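Local coordinates for protein discoidin-2 (Dictyostelium discoideum, PDB 2VMC) that binds galactose and N-acetylgalactosamine as a trimeric lectin and may take part in spore coat formation, at the interface of chains A and B. Sequence-based numbering; all coordinates share one arbitrary frame. Chains: chain A/B, Discoidin-2.

The interface of chains A and B. Residues chain A 166, 249, 251; chain B 200-203.
A:Asp249 and A:Val251 of strand 242-254, with A:Val166 of strand 163-170, face B:Ile200 to B:Ile203, the start of strand 200-211; all these residues have extended backbones. The patch belongs to the lectin-like domains, residues 163-257, and forms part of the subunit contact in the homotrimer. The carboxylate of A:Asp249 turns to the B strand and bonds to its main chain. The amide N of B:Ile203 donates to A:Asp249 OD2 over 2.8 Å. The bond is nearly straight, 167° at the hydrogen, and uses the anti lone pair of OD2, the one away from OD1. Water 1 lies 2.7 Å from A:Asp249 OD2. It links OD2 to the carbonyl O of B:Val201, so one carboxylate oxygen serves one backbone group directly and another through water. This dual hold should limit rotation of the carboxylate. Little of B:Val201 itself is buried here.

B:Ser202 sends its side chain towards chain A. Its OG is anti to the backbone N (chi1 176°) and touches two aliphatic groups. CB of A:Asp249 lies 3.6 Å from B:Ser202 OG. The methyl CG2 of A:Val251 is 3.5 Å from B:Ser202 OG. These are van der Waals contacts.

The apolar end of the patch pairs A:Val166 with B:Ile200, which meet tip to tip. B:Ile200 CG1 lies between the backbone N and the carbonyl carbon (chi1 59°), and its terminal methyl CD1 faces both valine methyls. CD1 of B:Ile200 is 3.9 Å from CG1 of A:Val166 and 3.6 Å from its CG2.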
loop_
_atom_site.group_PDB
_atom_site.type_symbol
_atom_site.label_atom_id
_atom_site.label_comp_id
_atom_site.label_asym_id
_atom_site.label_seq_id
_atom_site.Cartn_x
_atom_site.Cartn_y
_atom_site.Cartn_z
ATOM N N VAL A 166 -16.013 -0.780 -10.896
ATOM C CA VAL A 166 -16.787 -1.847 -11.544
ATOM C C VAL A 166 -18.219 -1.398 -11.832
ATOM O O VAL A 166 -18.733 -0.452 -11.215
ATOM C CB VAL A 166 -16.858 -3.134 -10.675
ATOM C CG1 VAL A 166 -15.474 -3.654 -10.324
ATOM C CG2 VAL A 166 -17.701 -2.919 -9.426
ATOM N N ASP A 249 -20.594 -7.206 -17.407
ATOM C CA ASP A 249 -19.922 -6.611 -16.237
ATOM C C ASP A 249 -18.608 -6.050 -16.745
ATOM O O ASP A 249 -17.963 -6.671 -17.590
ATOM C CB ASP A 249 -19.656 -7.661 -15.158
ATOM C CG ASP A 249 -20.765 -7.727 -14.107
ATOM O OD1 ASP A 249 -21.656 -6.841 -14.102
ATOM O OD2 ASP A 249 -20.757 -8.678 -13.274
ATOM N N VAL A 251 -14.765 -4.261 -15.542
ATOM C CA VAL A 251 -13.776 -4.005 -14.476
ATOM C C VAL A 251 -12.721 -3.027 -15.024
ATOM O O VAL A 251 -11.967 -3.340 -15.973
ATOM C CB VAL A 251 -13.098 -5.312 -13.945
ATOM C CG1 VAL A 251 -12.067 -4.976 -12.820
ATOM C CG2 VAL A 251 -14.139 -6.339 -13.419
ATOM N N ILE B 200 -18.097 -6.185 -3.693
ATOM C CA ILE B 200 -18.946 -6.254 -4.880
ATOM C C ILE B 200 -18.557 -7.572 -5.514
ATOM O O ILE B 200 -17.491 -8.131 -5.174
ATOM C CB ILE B 200 -18.774 -5.036 -5.840
ATOM C CG1 ILE B 200 -17.324 -4.890 -6.339
ATOM C CG2 ILE B 200 -19.291 -3.758 -5.172
ATOM C CD1 ILE B 200 -16.921 -5.867 -7.493
ATOM N N VAL B 201 -19.405 -8.106 -6.399
ATOM C CA VAL B 201 -19.041 -9.359 -7.081
ATOM C C VAL B 201 -19.300 -9.226 -8.594
ATOM O O VAL B 201 -20.455 -9.083 -9.012
ATOM C CB VAL B 201 -19.744 -10.625 -6.474
ATOM C CG1 VAL B 201 -19.336 -11.886 -7.256
ATOM C CG2 VAL B 201 -19.425 -10.813 -4.954
ATOM N N SER B 202 -18.219 -9.227 -9.379
ATOM C CA SER B 202 -18.283 -9.121 -10.829
ATOM C C SER B 202 -18.199 -10.525 -11.451
ATOM O O SER B 202 -17.459 -11.376 -10.950
ATOM C CB SER B 202 -17.123 -8.239 -11.302
ATOM O OG SER B 202 -17.056 -8.150 -12.701
ATOM N N ILE B 203 -18.968 -10.761 -12.525
ATOM C CA ILE B 203 -19.030 -12.095 -13.165
ATOM C C ILE B 203 -18.899 -12.060 -14.698
ATOM O O ILE B 203 -19.188 -11.048 -15.338
ATOM C CB ILE B 203 -20.327 -12.905 -12.746
ATOM C CG1 ILE B 203 -21.626 -12.256 -13.287
ATOM C CG2 ILE B 203 -20.369 -13.117 -11.220
ATOM C CD1 ILE B 203 -22.899 -13.119 -13.133
HETATM O O HOH W 1 -22.094 -8.505 -10.979
#